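Local coordinates for flagellar hook associated protein type 3 FlgL (Legionella pneumophila subsp. pneumophila, PDB 5YTI) that probably serves as a structural junction protein of the flagellin family, joining the flagellar hook to the filament, at residues L87-R91 against I331-L335. Residues are numbered along the deposited sequence; the frame is centred on the assembly and turned at random.
Sequences LHRLR and IDSAL
Arg-91 and Asp-332 form a salt bridge beside an apolar seam, where the segments 87-91 and 331-335 run nearly antiparallel, 159° between their N-to-C directions, and their axes come within 10.0 Å. The arginine reaches across fully stretched: CG lies anti to the backbone N (chi1 161°) and the chain stays extended to NE, which delivers NH1 to the carboxylate. NH1 of Arg-91 makes the closest approach, 2.7 Å from OD1 of Asp-332 and 3.0 Å from OD2. Guanidinium and carboxylate planes are only 23° apart, yet OD1 approaches the guanidinium obliquely.

Next to the charged pair, Ile-331 packs against Leu-87, Leu-90 and Arg-91, which span one helical turn. Its CG2 meets CB of Arg-91 at 3.7 Å, and its CD1 touches both CD2 of Leu-87 (3.8 Å) and CB of Leu-90. Leu-335 takes the other end: CG packs against CB of Leu-87 at 4.1 Å, and CD2 comes obliquely to the His-88 ring, 3.5 Å from NE2.

The contact joins the long helices 49-96 and 316-374, within a helical bundle characteristic of flagellin-family proteins. Helix 296-307 closes over Leu-87, Leu-90 and Ile-331, and helix 104-125 adds Leu-117 and Leu-121 against Leu-90. On the polar side, the second subunit packs Phe-219 on Arg-91 and Arg-192 on Asp-332.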
loop_
_atom_site.group_PDB
_atom_site.type_symbol
_atom_site.label_atom_id
_atom_site.label_comp_id
_atom_site.label_asym_id
_atom_site.label_seq_id
_atom_site.Cartn_x
_atom_site.Cartn_y
_atom_site.Cartn_z
ATOM N N LEU A 87 -8.423 -14.933 6.289
ATOM C CA LEU A 87 -8.982 -13.682 5.840
ATOM C C LEU A 87 -10.262 -13.906 5.147
ATOM O O LEU A 87 -11.094 -13.019 5.141
ATOM C CB LEU A 87 -8.036 -12.995 4.889
ATOM C CG LEU A 87 -6.847 -12.391 5.639
ATOM C CD1 LEU A 87 -5.634 -12.200 4.731
ATOM C CD2 LEU A 87 -7.281 -11.074 6.279
ATOM N N HIS A 88 -10.432 -15.071 4.533
ATOM C CA HIS A 88 -11.667 -15.353 3.781
ATOM C C HIS A 88 -12.869 -15.383 4.710
ATOM O O HIS A 88 -13.986 -14.989 4.349
ATOM C CB HIS A 88 -11.574 -16.675 3.002
ATOM C CG HIS A 88 -11.093 -16.503 1.593
ATOM N ND1 HIS A 88 -10.360 -17.464 0.931
ATOM C CD2 HIS A 88 -11.213 -15.460 0.732
ATOM C CE1 HIS A 88 -10.066 -17.032 -0.283
ATOM N NE2 HIS A 88 -10.560 -15.815 -0.424
ATOM N N ARG A 89 -12.585 -15.840 5.921
ATOM C CA ARG A 89 -13.553 -15.998 6.972
ATOM C C ARG A 89 -13.734 -14.636 7.611
ATOM O O ARG A 89 -14.873 -14.205 7.806
ATOM C CB ARG A 89 -13.087 -17.065 7.995
ATOM C CG ARG A 89 -13.967 -17.276 9.237
ATOM C CD ARG A 89 -15.442 -17.595 8.938
ATOM N NE ARG A 89 -16.264 -17.475 10.152
ATOM C CZ ARG A 89 -17.547 -17.089 10.182
ATOM N NH1 ARG A 89 -18.205 -16.809 9.070
ATOM N NH2 ARG A 89 -18.189 -16.984 11.335
ATOM N N LEU A 90 -12.642 -13.935 7.907
ATOM C CA LEU A 90 -12.781 -12.566 8.391
ATOM C C LEU A 90 -13.666 -11.746 7.443
ATOM O O LEU A 90 -14.329 -10.795 7.856
ATOM C CB LEU A 90 -11.414 -11.905 8.569
ATOM C CG LEU A 90 -10.631 -12.393 9.798
ATOM C CD1 LEU A 90 -9.151 -12.120 9.654
ATOM C CD2 LEU A 90 -11.175 -11.773 11.079
ATOM N N ARG A 91 -13.696 -12.109 6.169
ATOM C CA ARG A 91 -14.490 -11.353 5.219
ATOM C C ARG A 91 -15.958 -11.748 5.331
ATOM O O ARG A 91 -16.842 -10.903 5.234
ATOM C CB ARG A 91 -13.967 -11.560 3.799
ATOM C CG ARG A 91 -15.001 -11.179 2.785
ATOM C CD ARG A 91 -14.453 -10.862 1.423
ATOM N NE ARG A 91 -15.586 -10.460 0.592
ATOM C CZ ARG A 91 -15.469 -9.794 -0.543
ATOM N NH1 ARG A 91 -14.257 -9.483 -1.006
ATOM N NH2 ARG A 91 -16.553 -9.451 -1.217
ATOM N N ILE A 331 -9.871 -5.623 4.518
ATOM C CA ILE A 331 -9.860 -7.056 4.372
ATOM C C ILE A 331 -9.599 -7.458 2.930
ATOM O O ILE A 331 -8.806 -8.360 2.716
ATOM C CB ILE A 331 -11.183 -7.675 4.777
ATOM C CG1 ILE A 331 -11.247 -7.843 6.277
ATOM C CG2 ILE A 331 -11.335 -9.023 4.129
ATOM C CD1 ILE A 331 -9.989 -8.436 6.861
ATOM N N ASP A 332 -10.238 -6.801 1.956
ATOM C CA ASP A 332 -10.023 -7.145 0.562
ATOM C C ASP A 332 -8.655 -6.729 0.101
ATOM O O ASP A 332 -7.954 -7.526 -0.503
ATOM C CB ASP A 332 -11.051 -6.499 -0.351
ATOM C CG ASP A 332 -12.424 -7.137 -0.231
ATOM O OD1 ASP A 332 -12.530 -8.121 0.542
ATOM O OD2 ASP A 332 -13.389 -6.664 -0.894
ATOM N N SER A 333 -8.277 -5.476 0.359
ATOM C CA SER A 333 -6.950 -4.969 -0.011
ATOM C C SER A 333 -5.866 -5.966 0.398
ATOM O O SER A 333 -4.864 -6.128 -0.299
ATOM C CB SER A 333 -6.676 -3.635 0.675
ATOM O OG SER A 333 -7.041 -2.520 -0.133
ATOM N N ALA A 334 -6.107 -6.626 1.528
ATOM C CA ALA A 334 -5.184 -7.532 2.129
ATOM C C ALA A 334 -5.313 -8.917 1.543
ATOM O O ALA A 334 -4.343 -9.628 1.397
ATOM C CB ALA A 334 -5.434 -7.588 3.623
ATOM N N LEU A 335 -6.525 -9.354 1.270
ATOM C CA LEU A 335 -6.671 -10.555 0.505
ATOM C C LEU A 335 -5.864 -10.356 -0.751
ATOM O O LEU A 335 -5.042 -11.178 -1.068
ATOM C CB LEU A 335 -8.114 -10.804 0.130
ATOM C CG LEU A 335 -8.819 -11.839 0.993
ATOM C CD1 LEU A 335 -10.316 -11.627 0.887
ATOM C CD2 LEU A 335 -8.427 -13.241 0.549
#